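Long-range contacts in neural-cadherin (Drosophila melanogaster, PDB 3UBF), which joins cells by calcium-dependent, largely homophilic adhesion, preferring partners of its own kind, and may thereby help to sort different cell types: residues T249-G254 / I289-E294; I9-A14 / K56-E61; T125-L130 / V163-T168; I223-K228 / E274-D279. All blocks are in the same frame, centred on the assembly; numbering follows the deposited sequence.

In the fold
Contacts 1 and 3 are antiparallel strand pairs within the sheets of this three-domain piece of a much longer adhesion protein; contacts 2 and 4 are metal-binding domain ends. Contact 2, in the first domain of this piece, holds a calcium ion and two zinc ions at the junction with the second. Contact 3 lies in that second domain, about 41 Å away between centres. Contacts 1 and 4 share the third domain and reach the same sheet; their segments alternate along the chain and their centres are about 22 Å apart. The metal sites of contacts 2 and 4 belong to different domains, with about 54 Å between contact centres.

Contact 1. Residues T249-G254 / I289-E294; sequences TLKAQG and IVTATE
Residues 249-251 and 289-291 pair as antiparallel strands, their short axes 4.7 Å apart at closest approach and their directions 154° apart. Thr249 and Thr291 form one hydrogen-bonded pair, with Thr291 N to Thr249 O at 2.7 Å; Lys251 and Ile289 form the next, also joined by two backbone bonds. Between them sits the non-hydrogen-bonded pair of Leu250 and Val290, whose side chains meet as CD1 against CG2 at 4.1 Å and both touch Ile262. That is the inner face of a cadherin beta sandwich, in which strand 246-253 forms one outer edge of its sheet and strand 285-294 lies next to it. The other face carries Thr249, Lys251, Ile289 and Thr291. Lys251 lies alongside Ile289, and a bend at its last torsion (chi4 -52°) turns NZ to within 3.7 Å of Ile289 CG2. The same NZ donates to a water at 3.2 Å, which in turn donates to Ile289 O and also bonds Thr291 OG1, a hydroxyl that has a second partner in Ser302. Further along, Ile289 CD1 packs on Gln253 CG at 3.8 Å. An alanine at Ile289 would probably open a gap beside Gln253 and strip the lysine end of its CG2 neighbour. On the far flank, Thr249 OG1 rests against Thr291 CB at 3.5 Å, the two side chains pointing the same way.

Contact 2. Residues I9-A14 / K56-E61; sequences IEFTEA and KKWDYE. With CA (calcium ion), chain T; ZN (zinc ion), chain B; ZN (zinc ion), chain H.
Glu13 and Glu61 meet at the calcium ion, each giving it one carboxylate oxygen: Glu13 OE2 at 2.4 Å and Glu61 OE1 at 2.3 Å. A water and Asp138 add to the site, while Asp59 OD1 stands 3.0 Å from the ion. Glu61 and Asp59 extend the cluster to two zinc ions: Glu61 OE2 binds one together with Asp98 and Asp136, and Asp59 OD2 binds the other at 2.1 Å with Asp138. So many carboxylates, with Glu13 OE2 only 3.3 Å from Glu61 OE1, would probably repel one another without the cations. Beyond this first shell, Tyr60 N donates to Glu13 OE2 at 2.8 Å, from the anti side and 29° out of the carboxylate plane. With CG anti to the backbone N (chi1 178°), the glutamate runs extended past Trp58 O, and a water ties that carbonyl to Glu13 O. Deeper still, Phe11 CB touches the edge of the Trp58 ring at CZ3, 3.7 Å away, and the indole N-H is held by Trp43 O. This is the calcium-binding end of a cadherin domain, where strand 3-12, paired with strand 88-97, meets the loop between strands 51-54 and 68-76, with strand 22-25 touching Phe11 and Trp58.

Contact 3. Residues T125-L130 / V163-T168; sequences TPVFTL and VRTRGT
Strands 126-129 and 163-165 run antiparallel at 167°, and a beta bulge shifts their register by one residue between the Pro126-Arg164 and Phe128-Val163 pairs. Val163 spans the bulge: its O takes the N-H of Val127 at 2.7 Å, and its N bonds Phe128 O. Its side chain fills the same place, with CG1 against Val127 CG2 at 3.7 Å and CG2 against Leu130 CG at 4.1 Å. Next to the bulge, Pro126 and Arg164 form the non-hydrogen-bonded pair and meet through carbon, Arg164 CG lying 3.9 Å from Pro126 CA. The arginine then runs on extended to bond Asp157. At the far end Thr165 grips Thr125 twice. Its backbone N bonds Thr125 O at 2.8 Å, and its hydroxyl, set between the backbone N and the carbonyl carbon (chi1 61°), has OG1 accepting from Thr125 N at 3.1 Å. The methyl CG2, on another branch, meets Val127 CG1 at 3.8 Å. An alanine in place of Thr165 would probably leave the N-H of Thr125 without this acceptor and open a gap beside Val127. The pair forms the middle of a four-stranded sheet of the second cadherin domain of this piece, flanked by strand 105-106 beyond 126-133 and strand 154-156 beyond 162-165; Val127, Phe128 and Val163 pack against strand 201-207 of the facing sheet, where Thr165 touches strand 113-117.

Contact 4. Residues I223-K228 / E274-D279; sequences IPENQK and ELDFED. With ZN (zinc ion), chain O.
Glu225 stretches its side chain across the backbone of the loop 274-279, its CG lying 3.5 Å from Leu275 O. Both carboxylate oxygens bind the zinc ion, OE1 at 2.3 Å and OE2 at 2.5 Å, and OE2 also accepts the N-H of Phe277 at 2.8 Å in a nearly straight bond (170°) that arrives from the anti side and 34° out of the carboxylate plane. CG is anti to the backbone N (chi1 -173°), and the chain stays extended beyond it, which carries the carboxylate to Phe277 N and the ion. Glu278 approaches at about a right angle and gives OE2 to the same ion at 2.4 Å; a water and Asp311 are the further ligands. Asp276 OD1 comes within 3.1 Å of Glu225 OE2, a pair of acceptors that would probably repel were the metal and nearby N-H groups absent. Asp276 OD1 also takes a weak hydrogen bond from Glu278 N. Away from the ion the contact turns apolar, with Leu275 CD1 meeting Ile223 CD1 at 3.8 Å. A water links Glu225 O, Gln227 O and Leu275 N, joining the loop to the type I turn that begins at Pro224. Such a glutamate just after strand 219-224, facing an acidic loop after strand 268-271, is the familiar cation-binding end of a cadherin domain, here occupied by zinc, consistent with a site that would take calcium where another domain follows.

Contact 1. Residues T249-G254 / I289-E294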
loop_
_atom_site.group_PDB
_atom_site.type_symbol
_atom_site.label_atom_id
_atom_site.label_comp_id
_atom_site.label_asym_id
_atom_site.label_seq_id
_atom_site.Cartn_x
_atom_site.Cartn_y
_atom_site.Cartn_z
ATOM N N THR A 249 -0.494 26.756 -14.775
ATOM C CA THR A 249 0.130 28.049 -14.512
ATOM C C THR A 249 0.695 28.100 -13.113
ATOM O O THR A 249 0.385 27.253 -12.267
ATOM C CB THR A 249 -0.804 29.260 -14.741
ATOM O OG1 THR A 249 -1.958 29.161 -13.898
ATOM C CG2 THR A 249 -1.211 29.378 -16.208
ATOM N N LEU A 250 1.527 29.111 -12.883
ATOM C CA LEU A 250 2.325 29.229 -11.673
ATOM C C LEU A 250 2.411 30.683 -11.248
ATOM O O LEU A 250 2.890 31.533 -12.003
ATOM C CB LEU A 250 3.725 28.681 -11.933
ATOM C CG LEU A 250 4.715 28.660 -10.771
ATOM C CD1 LEU A 250 5.491 27.361 -10.759
ATOM C CD2 LEU A 250 5.655 29.864 -10.837
ATOM N N LYS A 251 1.940 30.974 -10.042
ATOM C CA LYS A 251 2.124 32.307 -9.480
ATOM C C LYS A 251 2.840 32.241 -8.133
ATOM O O LYS A 251 2.743 31.244 -7.418
ATOM C CB LYS A 251 0.799 33.075 -9.390
ATOM C CG LYS A 251 -0.083 32.703 -8.213
ATOM C CD LYS A 251 -1.298 33.636 -8.109
ATOM C CE LYS A 251 -2.396 32.999 -7.261
ATOM N NZ LYS A 251 -2.712 31.612 -7.750
ATOM N N ALA A 252 3.571 33.300 -7.808
ATOM C CA ALA A 252 4.291 33.380 -6.550
ATOM C C ALA A 252 3.426 34.024 -5.479
ATOM O O ALA A 252 2.791 35.048 -5.723
ATOM C CB ALA A 252 5.560 34.172 -6.733
ATOM N N GLN A 253 3.390 33.403 -4.303
ATOM C CA GLN A 253 2.757 33.995 -3.132
ATOM C C GLN A 253 3.802 34.775 -2.342
ATOM O O GLN A 253 4.670 34.187 -1.692
ATOM C CB GLN A 253 2.077 32.920 -2.281
ATOM C CG GLN A 253 0.561 32.799 -2.475
ATOM C CD GLN A 253 0.038 33.419 -3.788
ATOM O OE1 GLN A 253 0.437 33.017 -4.893
ATOM N NE2 GLN A 253 -0.877 34.390 -3.662
ATOM N N GLY A 254 3.723 36.102 -2.421
ATOM C CA GLY A 254 4.733 36.961 -1.835
ATOM C C GLY A 254 5.946 37.047 -2.742
ATOM O O GLY A 254 5.825 37.344 -3.933
ATOM N N ILE A 289 1.851 28.908 -6.098
ATOM C CA ILE A 289 0.619 28.209 -6.356
ATOM C C ILE A 289 0.611 27.811 -7.814
ATOM O O ILE A 289 0.733 28.666 -8.711
ATOM C CB ILE A 289 -0.625 29.047 -6.021
ATOM C CG1 ILE A 289 -0.674 29.354 -4.530
ATOM C CG2 ILE A 289 -1.892 28.296 -6.427
ATOM C CD1 ILE A 289 -1.813 30.289 -4.125
ATOM N N VAL A 290 0.484 26.506 -8.038
ATOM C CA VAL A 290 0.267 25.976 -9.373
ATOM C C VAL A 290 -1.227 25.796 -9.622
ATOM O O VAL A 290 -1.961 25.252 -8.781
ATOM C CB VAL A 290 1.026 24.649 -9.611
ATOM C CG1 VAL A 290 0.742 24.117 -11.035
ATOM C CG2 VAL A 290 2.530 24.853 -9.400
ATOM N N THR A 291 -1.675 26.268 -10.776
ATOM C CA THR A 291 -3.055 26.069 -11.186
ATOM C C THR A 291 -3.110 25.128 -12.382
ATOM O O THR A 291 -2.323 25.266 -13.315
ATOM C CB THR A 291 -3.729 27.404 -11.492
ATOM O OG1 THR A 291 -3.612 28.241 -10.339
ATOM C CG2 THR A 291 -5.221 27.219 -11.832
ATOM N N ALA A 292 -4.014 24.147 -12.310
ATOM C CA ALA A 292 -4.354 23.288 -13.447
ATOM C C ALA A 292 -5.677 23.743 -14.056
ATOM O O ALA A 292 -6.699 23.773 -13.382
ATOM C CB ALA A 292 -4.446 21.828 -13.028
ATOM N N THR A 293 -5.653 24.079 -15.338
ATOM C CA THR A 293 -6.832 24.589 -16.015
ATOM C C THR A 293 -7.200 23.704 -17.191
ATOM O O THR A 293 -6.362 23.397 -18.031
ATOM C CB THR A 293 -6.593 26.027 -16.490
ATOM O OG1 THR A 293 -6.151 26.810 -15.375
ATOM C CG2 THR A 293 -7.856 26.642 -17.069
ATOM N N GLU A 294 -8.460 23.280 -17.221
ATOM C CA GLU A 294 -9.028 22.600 -18.377
ATOM C C GLU A 294 -9.537 23.647 -19.345
ATOM O O GLU A 294 -10.204 24.596 -18.938
ATOM C CB GLU A 294 -10.184 21.694 -17.957
ATOM C CG GLU A 294 -9.763 20.444 -17.202
ATOM C CD GLU A 294 -10.906 19.459 -16.986
ATOM O OE1 GLU A 294 -12.087 19.870 -17.035
ATOM O OE2 GLU A 294 -10.613 18.265 -16.753
HETATM O O HOH W 1 -1.546 29.737 -9.997
#

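Contact 2. Residues I9-A14 / K56-E61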
loop_
_atom_site.group_PDB
_atom_site.type_symbol
_atom_site.label_atom_id
_atom_site.label_comp_id
_atom_site.label_asym_id
_atom_site.label_seq_id
_atom_site.Cartn_x
_atom_site.Cartn_y
_atom_site.Cartn_z
ATOM N N ILE A 9 9.413 -22.400 20.562
ATOM C CA ILE A 9 10.399 -21.657 19.808
ATOM C C ILE A 9 9.729 -20.955 18.627
ATOM O O ILE A 9 8.812 -21.492 18.012
ATOM C CB ILE A 9 11.574 -22.580 19.395
ATOM C CG1 ILE A 9 12.828 -21.773 19.070
ATOM C CG2 ILE A 9 11.159 -23.551 18.296
ATOM C CD1 ILE A 9 14.098 -22.630 18.967
ATOM N N GLU A 10 10.198 -19.744 18.340
ATOM C CA GLU A 10 9.639 -18.878 17.315
ATOM C C GLU A 10 10.581 -18.782 16.103
ATOM O O GLU A 10 11.774 -18.497 16.241
ATOM C CB GLU A 10 9.397 -17.486 17.913
ATOM C CG GLU A 10 8.507 -16.540 17.107
ATOM C CD GLU A 10 8.302 -15.203 17.818
ATOM O OE1 GLU A 10 7.793 -15.192 18.968
ATOM O OE2 GLU A 10 8.658 -14.153 17.235
ATOM N N PHE A 11 10.032 -19.040 14.922
ATOM C CA PHE A 11 10.749 -18.838 13.672
ATOM C C PHE A 11 9.850 -18.165 12.642
ATOM O O PHE A 11 8.628 -18.224 12.728
ATOM C CB PHE A 11 11.302 -20.161 13.129
ATOM C CG PHE A 11 12.484 -20.665 13.887
ATOM C CD1 PHE A 11 12.346 -21.722 14.782
ATOM C CD2 PHE A 11 13.728 -20.052 13.749
ATOM C CE1 PHE A 11 13.431 -22.178 15.515
ATOM C CE2 PHE A 11 14.835 -20.505 14.487
ATOM C CZ PHE A 11 14.681 -21.568 15.372
ATOM N N THR A 12 10.457 -17.501 11.672
ATOM C CA THR A 12 9.669 -16.866 10.641
ATOM C C THR A 12 9.326 -17.911 9.596
ATOM O O THR A 12 9.897 -18.990 9.585
ATOM C CB THR A 12 10.409 -15.695 9.999
ATOM O OG1 THR A 12 11.543 -16.191 9.288
ATOM C CG2 THR A 12 10.854 -14.691 11.067
ATOM N N GLU A 13 8.370 -17.596 8.739
ATOM C CA GLU A 13 8.077 -18.404 7.568
ATOM C C GLU A 13 9.357 -18.655 6.771
ATOM O O GLU A 13 9.636 -19.790 6.380
ATOM C CB GLU A 13 7.025 -17.686 6.723
ATOM C CG GLU A 13 6.657 -18.376 5.448
ATOM C CD GLU A 13 5.483 -17.720 4.762
ATOM O OE1 GLU A 13 5.544 -16.513 4.407
ATOM O OE2 GLU A 13 4.486 -18.438 4.562
ATOM N N ALA A 14 10.145 -17.601 6.571
ATOM C CA ALA A 14 11.361 -17.655 5.772
ATOM C C ALA A 14 12.450 -18.544 6.367
ATOM O O ALA A 14 13.200 -19.173 5.620
ATOM C CB ALA A 14 11.900 -16.260 5.538
ATOM N N LYS A 56 8.657 -29.941 4.204
ATOM C CA LYS A 56 8.072 -29.086 3.166
ATOM C C LYS A 56 8.386 -27.632 3.547
ATOM O O LYS A 56 8.282 -27.254 4.716
ATOM C CB LYS A 56 6.559 -29.315 3.020
ATOM C CG LYS A 56 5.849 -28.437 1.984
ATOM C CD LYS A 56 4.502 -29.030 1.526
ATOM C CE LYS A 56 3.501 -29.169 2.684
ATOM N NZ LYS A 56 2.156 -29.637 2.235
ATOM N N LYS A 57 8.812 -26.851 2.557
ATOM C CA LYS A 57 9.001 -25.399 2.664
ATOM C C LYS A 57 7.840 -24.748 3.433
ATOM O O LYS A 57 6.678 -24.834 3.020
ATOM C CB LYS A 57 9.157 -24.800 1.252
ATOM C CG LYS A 57 8.975 -23.290 1.118
ATOM C CD LYS A 57 9.602 -22.769 -0.182
ATOM C CE LYS A 57 9.462 -21.250 -0.322
ATOM N NZ LYS A 57 10.442 -20.695 -1.316
ATOM N N TRP A 58 8.162 -24.121 4.557
ATOM C CA TRP A 58 7.150 -23.541 5.435
ATOM C C TRP A 58 6.253 -22.527 4.739
ATOM O O TRP A 58 6.727 -21.647 4.013
ATOM C CB TRP A 58 7.813 -22.913 6.656
ATOM C CG TRP A 58 8.415 -23.945 7.544
ATOM C CD1 TRP A 58 8.437 -25.295 7.336
ATOM C CD2 TRP A 58 9.106 -23.716 8.776
ATOM N NE1 TRP A 58 9.089 -25.917 8.366
ATOM C CE2 TRP A 58 9.518 -24.972 9.260
ATOM C CE3 TRP A 58 9.416 -22.569 9.517
ATOM C CZ2 TRP A 58 10.225 -25.117 10.455
ATOM C CZ3 TRP A 58 10.120 -22.717 10.703
ATOM C CH2 TRP A 58 10.516 -23.982 11.163
ATOM N N ASP A 59 4.952 -22.673 4.961
ATOM C CA ASP A 59 3.960 -21.778 4.398
ATOM C C ASP A 59 2.925 -21.494 5.482
ATOM O O ASP A 59 2.067 -22.316 5.792
ATOM C CB ASP A 59 3.345 -22.409 3.162
ATOM C CG ASP A 59 2.399 -21.488 2.437
ATOM O OD1 ASP A 59 2.168 -20.344 2.900
ATOM O OD2 ASP A 59 1.880 -21.919 1.385
ATOM N N TYR A 60 3.063 -20.316 6.078
ATOM C CA TYR A 60 2.249 -19.855 7.200
ATOM C C TYR A 60 0.747 -19.968 6.935
ATOM O O TYR A 60 -0.016 -20.383 7.811
ATOM C CB TYR A 60 2.636 -18.408 7.500
ATOM C CG TYR A 60 1.831 -17.731 8.574
ATOM C CD1 TYR A 60 2.244 -17.761 9.903
ATOM C CD2 TYR A 60 0.673 -17.015 8.254
ATOM C CE1 TYR A 60 1.526 -17.116 10.884
ATOM C CE2 TYR A 60 -0.054 -16.373 9.230
ATOM C CZ TYR A 60 0.379 -16.425 10.548
ATOM O OH TYR A 60 -0.355 -15.796 11.527
ATOM N N GLU A 61 0.339 -19.586 5.729
ATOM C CA GLU A 61 -1.061 -19.623 5.312
ATOM C C GLU A 61 -1.602 -21.045 5.318
ATOM O O GLU A 61 -2.794 -21.253 5.548
ATOM C CB GLU A 61 -1.227 -19.006 3.916
ATOM C CG GLU A 61 -1.099 -17.481 3.862
ATOM C CD GLU A 61 0.325 -16.965 4.058
ATOM O OE1 GLU A 61 1.279 -17.759 4.215
ATOM O OE2 GLU A 61 0.503 -15.741 4.051
HETATM CA CA CA T . 3.106 -17.534 2.893
HETATM ZN ZN ZN B . 2.126 -14.785 4.352
HETATM ZN ZN ZN H . 1.218 -20.300 0.164
HETATM O O HOH W 2 9.181 -20.637 3.615
HETATM O O HOH W 3 3.469 -15.154 3.631
HETATM O O HOH W 4 2.864 -19.734 -1.035
HETATM O O HOH W 5 -0.462 -20.581 0.719
HETATM O O HOH W 6 4.882 -18.245 1.655
#

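Contact 3. Residues T125-L130 / V163-T168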
loop_
_atom_site.group_PDB
_atom_site.type_symbol
_atom_site.label_atom_id
_atom_site.label_comp_id
_atom_site.label_asym_id
_atom_site.label_seq_id
_atom_site.Cartn_x
_atom_site.Cartn_y
_atom_site.Cartn_z
ATOM N N THR A 125 -22.410 0.240 -15.214
ATOM C CA THR A 125 -21.348 1.063 -15.724
ATOM C C THR A 125 -20.275 1.167 -14.653
ATOM O O THR A 125 -20.553 1.616 -13.539
ATOM C CB THR A 125 -21.902 2.443 -16.085
ATOM O OG1 THR A 125 -22.839 2.266 -17.154
ATOM C CG2 THR A 125 -20.791 3.403 -16.503
ATOM N N PRO A 126 -19.052 0.730 -14.985
ATOM C CA PRO A 126 -17.918 0.892 -14.088
ATOM C C PRO A 126 -17.504 2.364 -14.038
ATOM O O PRO A 126 -17.423 3.010 -15.074
ATOM C CB PRO A 126 -16.835 0.030 -14.739
ATOM C CG PRO A 126 -17.183 -0.007 -16.180
ATOM C CD PRO A 126 -18.666 0.146 -16.280
ATOM N N VAL A 127 -17.285 2.884 -12.836
ATOM C CA VAL A 127 -16.942 4.290 -12.667
ATOM C C VAL A 127 -15.561 4.441 -12.047
ATOM O O VAL A 127 -14.937 5.498 -12.147
ATOM C CB VAL A 127 -17.973 5.020 -11.786
ATOM C CG1 VAL A 127 -19.350 4.970 -12.429
ATOM C CG2 VAL A 127 -18.005 4.413 -10.393
ATOM N N PHE A 128 -15.088 3.377 -11.408
ATOM C CA PHE A 128 -13.762 3.398 -10.772
ATOM C C PHE A 128 -13.402 2.001 -10.322
ATOM O O PHE A 128 -14.274 1.194 -9.996
ATOM C CB PHE A 128 -14.047 4.274 -9.551
ATOM C CG PHE A 128 -12.813 4.680 -8.796
ATOM C CD1 PHE A 128 -12.050 5.772 -9.216
ATOM C CD2 PHE A 128 -12.434 4.000 -7.652
ATOM C CE1 PHE A 128 -10.916 6.165 -8.519
ATOM C CE2 PHE A 128 -11.315 4.393 -6.941
ATOM C CZ PHE A 128 -10.547 5.473 -7.381
ATOM N N THR A 129 -12.101 1.733 -10.283
ATOM C CA THR A 129 -11.580 0.434 -9.903
ATOM C C THR A 129 -10.723 0.611 -8.660
ATOM O O THR A 129 -9.613 1.164 -8.728
ATOM C CB THR A 129 -10.729 -0.163 -11.039
ATOM O OG1 THR A 129 -11.512 -0.214 -12.236
ATOM C CG2 THR A 129 -10.253 -1.566 -10.702
ATOM N N LEU A 130 -11.244 0.156 -7.527
ATOM C CA LEU A 130 -10.458 0.099 -6.304
ATOM C C LEU A 130 -9.295 -0.851 -6.503
ATOM O O LEU A 130 -9.479 -1.948 -7.042
ATOM C CB LEU A 130 -11.314 -0.388 -5.138
ATOM C CG LEU A 130 -12.583 0.410 -4.849
ATOM C CD1 LEU A 130 -13.395 -0.355 -3.831
ATOM C CD2 LEU A 130 -12.249 1.843 -4.368
ATOM N N VAL A 163 -16.138 -0.474 -9.287
ATOM C CA VAL A 163 -17.332 0.160 -8.758
ATOM C C VAL A 163 -18.245 0.420 -9.936
ATOM O O VAL A 163 -17.837 1.065 -10.914
ATOM C CB VAL A 163 -16.999 1.487 -8.033
ATOM C CG1 VAL A 163 -18.260 2.115 -7.460
ATOM C CG2 VAL A 163 -15.968 1.248 -6.917
ATOM N N ARG A 164 -19.472 -0.092 -9.844
ATOM C CA ARG A 164 -20.424 -0.068 -10.949
ATOM C C ARG A 164 -21.765 0.560 -10.555
ATOM O O ARG A 164 -22.261 0.320 -9.448
ATOM C CB ARG A 164 -20.672 -1.484 -11.456
ATOM C CG ARG A 164 -19.517 -2.090 -12.213
ATOM C CD ARG A 164 -19.898 -3.461 -12.714
ATOM N NE ARG A 164 -18.861 -4.079 -13.534
ATOM C CZ ARG A 164 -18.010 -5.015 -13.104
ATOM N NH1 ARG A 164 -18.042 -5.452 -11.844
ATOM N NH2 ARG A 164 -17.114 -5.510 -13.939
ATOM N N THR A 165 -22.347 1.347 -11.462
ATOM C CA THR A 165 -23.624 1.972 -11.224
ATOM C C THR A 165 -24.706 0.916 -11.131
ATOM O O THR A 165 -24.639 -0.114 -11.812
ATOM C CB THR A 165 -24.012 2.934 -12.372
ATOM O OG1 THR A 165 -24.113 2.219 -13.606
ATOM C CG2 THR A 165 -22.992 4.025 -12.533
ATOM N N ARG A 166 -25.713 1.149 -10.298
ATOM C CA ARG A 166 -26.908 0.317 -10.392
ATOM C C ARG A 166 -28.152 1.188 -10.546
ATOM O O ARG A 166 -28.117 2.395 -10.247
ATOM C CB ARG A 166 -27.012 -0.700 -9.241
ATOM C CG ARG A 166 -27.304 -0.119 -7.894
ATOM C CD ARG A 166 -27.167 -1.144 -6.770
ATOM N NE ARG A 166 -28.298 -2.074 -6.686
ATOM C CZ ARG A 166 -29.411 -1.838 -5.991
ATOM N NH1 ARG A 166 -29.563 -0.694 -5.330
ATOM N NH2 ARG A 166 -30.374 -2.744 -5.948
ATOM N N GLY A 167 -29.229 0.573 -11.032
ATOM C CA GLY A 167 -30.487 1.276 -11.278
ATOM C C GLY A 167 -30.461 2.038 -12.593
ATOM O O GLY A 167 -29.392 2.223 -13.183
ATOM N N THR A 168 -31.635 2.484 -13.048
ATOM C CA THR A 168 -31.754 3.165 -14.334
ATOM C C THR A 168 -31.936 4.673 -14.220
ATOM O O THR A 168 -31.906 5.378 -15.229
ATOM C CB THR A 168 -32.925 2.617 -15.174
ATOM O OG1 THR A 168 -34.142 2.826 -14.458
ATOM C CG2 THR A 168 -32.750 1.123 -15.483
#

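Contact 4. Residues I223-K228 / E274-D279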
loop_
_atom_site.group_PDB
_atom_site.type_symbol
_atom_site.label_atom_id
_atom_site.label_comp_id
_atom_site.label_asym_id
_atom_site.label_seq_id
_atom_site.Cartn_x
_atom_site.Cartn_y
_atom_site.Cartn_z
ATOM N N ILE A 223 16.004 22.517 -3.365
ATOM C CA ILE A 223 17.040 22.653 -4.374
ATOM C C ILE A 223 18.258 23.427 -3.889
ATOM O O ILE A 223 18.125 24.393 -3.134
ATOM C CB ILE A 223 16.483 23.245 -5.683
ATOM C CG1 ILE A 223 15.826 24.613 -5.444
ATOM C CG2 ILE A 223 15.506 22.232 -6.328
ATOM C CD1 ILE A 223 15.639 25.438 -6.688
ATOM N N PRO A 224 19.459 22.975 -4.295
ATOM C CA PRO A 224 20.655 23.717 -3.951
ATOM C C PRO A 224 20.702 25.063 -4.659
ATOM O O PRO A 224 20.081 25.258 -5.710
ATOM C CB PRO A 224 21.798 22.816 -4.433
ATOM C CG PRO A 224 21.193 21.867 -5.365
ATOM C CD PRO A 224 19.779 21.681 -4.922
ATOM N N GLU A 225 21.441 25.973 -4.045
ATOM C CA GLU A 225 21.691 27.309 -4.537
ATOM C C GLU A 225 22.218 27.312 -5.967
ATOM O O GLU A 225 21.946 28.245 -6.729
ATOM C CB GLU A 225 22.716 27.955 -3.606
ATOM C CG GLU A 225 22.993 29.414 -3.833
ATOM C CD GLU A 225 24.247 29.847 -3.126
ATOM O OE1 GLU A 225 25.089 28.970 -2.853
ATOM O OE2 GLU A 225 24.407 31.054 -2.837
ATOM N N ASN A 226 22.980 26.277 -6.319
ATOM C CA ASN A 226 23.648 26.224 -7.616
ATOM C C ASN A 226 22.887 25.446 -8.691
ATOM O O ASN A 226 23.465 25.089 -9.724
ATOM C CB ASN A 226 25.089 25.707 -7.465
ATOM C CG ASN A 226 25.177 24.182 -7.293
ATOM O OD1 ASN A 226 24.252 23.523 -6.803
ATOM N ND2 ASN A 226 26.307 23.621 -7.704
ATOM N N GLN A 227 21.600 25.175 -8.443
ATOM C CA GLN A 227 20.715 24.576 -9.444
ATOM C C GLN A 227 20.892 25.312 -10.781
ATOM O O GLN A 227 20.888 26.548 -10.811
ATOM C CB GLN A 227 19.260 24.648 -8.969
ATOM C CG GLN A 227 18.242 23.894 -9.819
ATOM C CD GLN A 227 18.231 22.390 -9.578
ATOM O OE1 GLN A 227 18.486 21.911 -8.463
ATOM N NE2 GLN A 227 17.915 21.630 -10.630
ATOM N N LYS A 228 21.086 24.560 -11.868
ATOM C CA LYS A 228 21.376 25.169 -13.168
ATOM C C LYS A 228 20.127 25.854 -13.728
ATOM O O LYS A 228 19.025 25.314 -13.640
ATOM C CB LYS A 228 21.939 24.143 -14.160
ATOM N N GLU A 274 19.112 32.724 -11.710
ATOM C CA GLU A 274 20.191 32.256 -10.833
ATOM C C GLU A 274 19.819 32.521 -9.376
ATOM O O GLU A 274 19.075 33.453 -9.081
ATOM C CB GLU A 274 21.528 32.931 -11.177
ATOM N N LEU A 275 20.334 31.696 -8.471
ATOM C CA LEU A 275 20.004 31.802 -7.059
ATOM C C LEU A 275 21.203 32.168 -6.191
ATOM O O LEU A 275 22.318 31.670 -6.397
ATOM C CB LEU A 275 19.391 30.495 -6.561
ATOM C CG LEU A 275 18.041 30.061 -7.135
ATOM C CD1 LEU A 275 17.804 28.602 -6.809
ATOM C CD2 LEU A 275 16.889 30.941 -6.622
ATOM N N ASP A 276 20.965 33.042 -5.220
ATOM C CA ASP A 276 21.970 33.367 -4.214
ATOM C C ASP A 276 21.373 33.148 -2.818
ATOM O O ASP A 276 20.359 33.759 -2.455
ATOM C CB ASP A 276 22.473 34.809 -4.391
ATOM C CG ASP A 276 23.856 35.034 -3.791
ATOM O OD1 ASP A 276 24.318 34.190 -2.983
ATOM O OD2 ASP A 276 24.491 36.059 -4.141
ATOM N N PHE A 277 21.994 32.248 -2.054
ATOM C CA PHE A 277 21.538 31.922 -0.700
ATOM C C PHE A 277 21.934 33.012 0.281
ATOM O O PHE A 277 21.208 33.294 1.234
ATOM C CB PHE A 277 22.100 30.571 -0.254
ATOM C CG PHE A 277 21.536 30.074 1.046
ATOM C CD1 PHE A 277 20.333 29.377 1.074
ATOM C CD2 PHE A 277 22.215 30.281 2.238
ATOM C CE1 PHE A 277 19.811 28.900 2.271
ATOM C CE2 PHE A 277 21.699 29.801 3.444
ATOM C CZ PHE A 277 20.493 29.108 3.457
ATOM N N GLU A 278 23.089 33.620 0.028
ATOM C CA GLU A 278 23.611 34.703 0.854
ATOM C C GLU A 278 23.018 36.056 0.455
ATOM O O GLU A 278 23.261 37.062 1.125
ATOM C CB GLU A 278 25.142 34.743 0.788
ATOM C CG GLU A 278 25.843 33.653 1.597
ATOM C CD GLU A 278 26.260 32.432 0.770
ATOM O OE1 GLU A 278 27.482 32.223 0.608
ATOM O OE2 GLU A 278 25.387 31.677 0.286
ATOM N N ASP A 279 22.250 36.086 -0.634
ATOM C CA ASP A 279 21.518 37.301 -1.013
ATOM C C ASP A 279 20.140 37.276 -0.360
ATOM O O ASP A 279 19.222 36.618 -0.846
ATOM C CB ASP A 279 21.423 37.465 -2.545
ATOM C CG ASP A 279 20.533 38.635 -2.974
ATOM O OD1 ASP A 279 20.211 39.502 -2.133
ATOM O OD2 ASP A 279 20.146 38.686 -4.165
HETATM ZN ZN ZN O . 26.282 30.264 -1.406
HETATM O O HOH W 7 21.110 29.176 -9.394
HETATM O O HOH W 8 26.404 31.767 -3.192
#